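Local coordinates for ARO (armadillo repeats only protein) (Plasmodium falciparum Santa Lucia, PDB 5EWP) that probably serves as an armadillo-repeat adaptor that helps translocate rhoptries and attach them to the apical pole of the malaria parasite, at residues W51-T57 and E99-H104; V176-L181 and N227-L231. All coordinates share one frame; numbering follows the deposited sequence.

Overall arrangement
In this elongated chain of stacked helices, two contacts illustrate how chain between helices or at their ends is pinned to another helix in an armadillo solenoid. Contact 1 sets the extended segment 51-57, just before helix 58-70, against the start of helix 100-113; contact 2 sets segment 176-181, which continues from helix 171-177 through a type I turn, against the last residues of helix 224-231. Their centres lie about 29 Å apart and their nearest atoms about 12 Å, so they do not touch, and contact 1 closes along the chain before contact 2 opens. The first is a polar surface contact held by charges and an imidazole; the second is largely buried, leucine-rich and finished by water.

Contact 1: residues W51-T57 and E99-H104; sequences WAADPKT and ELDRVH
K56 and D101 meet in a charged network. NZ of K56 reaches OE1 of E99 at 2.7 Å, on the anti lone pair, and OD1 of D101 at 2.9 Å, from above the carboxylate plane. The bends of the lysine chain at chi3 and chi4 curl its ammonium group between the two acids. D101 also takes the backbone N of K56 on OD2 (2.7 Å), again from above its plane; with CG between its own backbone N and carbonyl carbon (chi1 53°), the carboxylate is turned to the loop.

N of A53 donates to ND1 of H104 at 2.9 Å, in the ring plane and fairly straight (162°), which fixes ND1 as acceptor. One water joins O of A53 to O of D101, and another joins OG1 of T57 to OD2 of D101. NH2 of R102 bonds OG1 of T57 weakly, while its NH1 has its stronger partner in O of C35.

The aromatic part is T-shaped: the W51 edge, through CZ3, stands over one face of H104, 3.8 Å from CG, with the planes at 73°. The loop before helix 58-70 is thus fastened across the first turn of helix 100-113 within an armadillo solenoid.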
# COMPACT_ATOMS: atom_id res chain seq x y z
N TRP A 51 -3.54 11.16 5.82
CA TRP A 51 -2.42 11.60 4.99
C TRP A 51 -2.74 11.75 3.49
O TRP A 51 -2.01 12.44 2.78
CB TRP A 51 -1.22 10.65 5.18
CG TRP A 51 -1.44 9.21 4.82
CD1 TRP A 51 -1.70 8.17 5.69
CD2 TRP A 51 -1.39 8.63 3.51
NE1 TRP A 51 -1.83 6.99 4.99
CE2 TRP A 51 -1.64 7.24 3.65
CE3 TRP A 51 -1.17 9.15 2.23
CZ2 TRP A 51 -1.67 6.37 2.56
CZ3 TRP A 51 -1.20 8.28 1.14
CH2 TRP A 51 -1.45 6.91 1.32
N ALA A 52 -3.80 11.11 3.00
CA ALA A 52 -4.13 11.20 1.57
C ALA A 52 -4.51 12.63 1.18
O ALA A 52 -5.25 13.29 1.90
CB ALA A 52 -5.27 10.25 1.23
N ALA A 53 -4.01 13.10 0.05
CA ALA A 53 -4.35 14.44 -0.44
C ALA A 53 -5.85 14.58 -0.66
O ALA A 53 -6.50 13.64 -1.11
CB ALA A 53 -3.59 14.74 -1.71
N ASP A 54 -6.41 15.75 -0.35
CA ASP A 54 -7.85 15.96 -0.56
C ASP A 54 -8.29 15.68 -2.01
O ASP A 54 -7.68 16.19 -2.96
CB ASP A 54 -8.23 17.40 -0.20
CG ASP A 54 -8.04 17.70 1.27
OD1 ASP A 54 -8.01 16.76 2.08
OD2 ASP A 54 -7.90 18.90 1.60
N PRO A 55 -9.36 14.89 -2.17
CA PRO A 55 -9.91 14.67 -3.52
C PRO A 55 -10.27 16.00 -4.18
O PRO A 55 -10.87 16.86 -3.53
CB PRO A 55 -11.16 13.82 -3.24
CG PRO A 55 -10.77 13.02 -2.02
CD PRO A 55 -9.97 13.99 -1.17
N LYS A 56 -9.88 16.17 -5.44
CA LYS A 56 -10.13 17.42 -6.15
C LYS A 56 -11.14 17.25 -7.27
O LYS A 56 -11.60 18.23 -7.88
CB LYS A 56 -8.81 17.98 -6.71
CG LYS A 56 -7.75 18.24 -5.64
CD LYS A 56 -6.53 19.04 -6.16
CE LYS A 56 -6.15 18.67 -7.59
NZ LYS A 56 -5.16 17.55 -7.71
N THR A 57 -11.51 15.99 -7.52
CA THR A 57 -12.48 15.62 -8.55
C THR A 57 -13.41 14.53 -8.07
O THR A 57 -13.10 13.83 -7.11
CB THR A 57 -11.80 15.12 -9.85
OG1 THR A 57 -10.93 14.03 -9.53
CG2 THR A 57 -10.99 16.22 -10.54
N GLU A 99 -1.93 13.55 -10.56
CA GLU A 99 -2.72 14.20 -9.52
C GLU A 99 -2.52 13.44 -8.21
O GLU A 99 -2.84 12.26 -8.11
CB GLU A 99 -4.20 14.26 -9.90
CG GLU A 99 -4.44 15.11 -11.14
CD GLU A 99 -3.74 16.47 -11.07
OE1 GLU A 99 -3.87 17.19 -10.05
OE2 GLU A 99 -3.04 16.83 -12.04
N LEU A 100 -1.99 14.13 -7.22
CA LEU A 100 -1.61 13.49 -5.97
C LEU A 100 -2.81 12.81 -5.29
O LEU A 100 -2.66 11.72 -4.74
CB LEU A 100 -0.97 14.53 -5.05
CG LEU A 100 0.21 14.22 -4.15
CD1 LEU A 100 1.20 13.32 -4.85
CD2 LEU A 100 0.88 15.55 -3.82
N ASP A 101 -3.99 13.43 -5.37
CA ASP A 101 -5.16 12.87 -4.69
C ASP A 101 -5.64 11.58 -5.35
O ASP A 101 -6.14 10.70 -4.67
CB ASP A 101 -6.31 13.89 -4.63
CG ASP A 101 -6.67 14.48 -5.99
OD1 ASP A 101 -5.76 14.89 -6.73
OD2 ASP A 101 -7.88 14.53 -6.29
N ARG A 102 -5.44 11.45 -6.66
CA ARG A 102 -5.81 10.23 -7.36
C ARG A 102 -4.90 9.08 -6.98
O ARG A 102 -5.35 7.94 -6.73
CB ARG A 102 -5.78 10.46 -8.89
CG ARG A 102 -7.05 11.12 -9.39
CD ARG A 102 -7.05 11.37 -10.91
NE ARG A 102 -8.29 12.03 -11.25
CZ ARG A 102 -9.36 11.42 -11.76
NH1 ARG A 102 -9.31 10.12 -12.06
NH2 ARG A 102 -10.47 12.11 -12.00
N VAL A 103 -3.60 9.36 -6.95
CA VAL A 103 -2.64 8.32 -6.58
C VAL A 103 -2.89 7.91 -5.13
O VAL A 103 -2.98 6.72 -4.83
CB VAL A 103 -1.20 8.78 -6.73
CG1 VAL A 103 -0.26 7.64 -6.25
CG2 VAL A 103 -0.92 9.15 -8.18
N HIS A 104 -3.00 8.89 -4.24
CA HIS A 104 -3.18 8.56 -2.83
C HIS A 104 -4.43 7.74 -2.57
O HIS A 104 -4.40 6.77 -1.83
CB HIS A 104 -3.22 9.82 -1.98
CG HIS A 104 -1.90 10.50 -1.85
ND1 HIS A 104 -1.75 11.72 -1.23
CD2 HIS A 104 -0.66 10.11 -2.23
CE1 HIS A 104 -0.47 12.07 -1.26
NE2 HIS A 104 0.21 11.10 -1.85
O HOH W 1 -6.60 11.06 -1.97
O HOH W 2 -8.35 14.67 -8.99

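Contact 2: residues V176-L181 and N227-L231; sequences VNLLEL and NLKTL
Contact 2 is a largely buried contact in the armadillo solenoid, where segment 176-181, which continues from helix 171-177 through a type I turn (N177 to E180), packs against the last residues of helix 224-231. Leucines make up most of the apolar part. L179 points at the helix: its CB lies 3.7 Å from CB of N227, its CD1 branch approaches CG of L228, and its CD2 branch meets CD1 of L231 at 3.9 Å, the two side chains roughly perpendicular to one another. L181 continues the surface outward, CD1 resting on CG2 of T230 at 3.7 Å and CD2 on CD2 of L231, while the side chains of L181 and L231 run antiparallel where they pass. Helix 192-205 adds A197, I198 and L201 around L179, and helix 237-250 supplies L246 and L250 beside L228, so the leucines join a wider core.

The polar part centres on N227, a buried residue. CG of N227, opposite its own carbonyl carbon (chi1 -66°), carries the amide out toward the turn, where ND2 gives O of V176 a weak bond (3.0 Å, bent to 135°); the same carbonyl also accepts N of L179. CG of E180 sits over one face of the N227 amide, 3.7 Å from ND2, and the carboxylate of E180 stands nearly perpendicular to that amide, the planes 84° apart. Water completes the polar pairing: one molecule accepts from ND2 of N227 and lies near OD1 of N177 and OE2 of E180, and a second approaches OD1 of N227 and OE2 of E180. A third water donates to both backbones, to O of L179 at 2.8 Å and O of N227 at 2.9 Å.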
# COMPACT_ATOMS: atom_id res chain seq x y z
N VAL A 176 14.45 -2.21 2.04
CA VAL A 176 15.62 -2.08 2.89
C VAL A 176 15.80 -0.60 3.24
O VAL A 176 16.15 -0.27 4.36
CB VAL A 176 16.88 -2.67 2.21
CG1 VAL A 176 18.14 -2.26 2.96
CG2 VAL A 176 16.77 -4.19 2.16
N ASN A 177 15.53 0.28 2.28
CA ASN A 177 15.59 1.71 2.56
C ASN A 177 14.59 2.17 3.61
O ASN A 177 14.83 3.16 4.32
CB ASN A 177 15.36 2.52 1.28
CG ASN A 177 16.54 2.45 0.34
OD1 ASN A 177 17.57 1.87 0.67
ND2 ASN A 177 16.39 3.05 -0.84
N LEU A 178 13.48 1.46 3.75
CA LEU A 178 12.52 1.81 4.79
C LEU A 178 13.07 1.54 6.18
O LEU A 178 12.51 2.01 7.17
CB LEU A 178 11.19 1.06 4.59
CG LEU A 178 10.40 1.46 3.34
CD1 LEU A 178 9.08 0.70 3.20
CD2 LEU A 178 10.15 2.94 3.32
N LEU A 179 14.17 0.79 6.27
CA LEU A 179 14.80 0.54 7.57
C LEU A 179 15.57 1.76 8.10
O LEU A 179 15.84 1.86 9.30
CB LEU A 179 15.77 -0.64 7.47
CG LEU A 179 15.19 -2.00 7.08
CD1 LEU A 179 16.33 -2.98 6.79
CD2 LEU A 179 14.28 -2.53 8.17
N GLU A 180 15.91 2.68 7.21
CA GLU A 180 16.72 3.84 7.60
C GLU A 180 16.01 4.75 8.61
O GLU A 180 14.80 4.94 8.56
CB GLU A 180 17.13 4.65 6.37
CG GLU A 180 18.15 3.94 5.51
CD GLU A 180 18.59 4.75 4.30
OE1 GLU A 180 18.10 5.88 4.11
OE2 GLU A 180 19.42 4.23 3.52
N LEU A 181 16.78 5.30 9.54
CA LEU A 181 16.26 6.30 10.47
C LEU A 181 16.03 7.62 9.74
O LEU A 181 16.70 7.91 8.75
CB LEU A 181 17.24 6.52 11.64
CG LEU A 181 17.39 5.39 12.66
CD1 LEU A 181 18.45 5.75 13.70
CD2 LEU A 181 16.07 5.08 13.33
N ASN A 227 21.71 -1.27 7.98
CA ASN A 227 20.57 -0.56 8.54
C ASN A 227 20.07 -1.21 9.81
O ASN A 227 19.69 -0.53 10.76
CB ASN A 227 19.43 -0.46 7.52
CG ASN A 227 19.78 0.39 6.32
OD1 ASN A 227 20.78 1.12 6.33
ND2 ASN A 227 18.96 0.33 5.28
N LEU A 228 20.09 -2.55 9.82
CA LEU A 228 19.65 -3.32 10.97
C LEU A 228 20.55 -3.07 12.17
O LEU A 228 20.07 -2.97 13.30
CB LEU A 228 19.60 -4.81 10.63
CG LEU A 228 18.43 -5.21 9.73
CD1 LEU A 228 18.56 -6.65 9.28
CD2 LEU A 228 17.12 -4.99 10.45
N LYS A 229 21.86 -2.98 11.93
CA LYS A 229 22.80 -2.68 13.01
C LYS A 229 22.47 -1.33 13.66
O LYS A 229 22.54 -1.19 14.89
CB LYS A 229 24.24 -2.68 12.50
CG LYS A 229 24.88 -4.06 12.49
CD LYS A 229 26.14 -4.07 11.65
CE LYS A 229 26.78 -5.45 11.64
NZ LYS A 229 27.95 -5.51 10.71
N THR A 230 22.09 -0.36 12.84
CA THR A 230 21.67 0.95 13.35
C THR A 230 20.38 0.84 14.16
O THR A 230 20.25 1.48 15.21
CB THR A 230 21.48 1.96 12.20
OG1 THR A 230 22.72 2.15 11.51
CG2 THR A 230 21.00 3.31 12.73
N LEU A 231 19.44 0.05 13.67
CA LEU A 231 18.16 -0.10 14.36
C LEU A 231 18.27 -0.82 15.71
O LEU A 231 17.54 -0.49 16.65
CB LEU A 231 17.16 -0.85 13.46
CG LEU A 231 16.58 -0.09 12.27
CD1 LEU A 231 15.59 -0.97 11.51
CD2 LEU A 231 15.92 1.21 12.72
O HOH W 3 19.44 1.83 2.72
O HOH W 4 18.55 2.07 10.04
O HOH W 5 21.88 3.07 4.75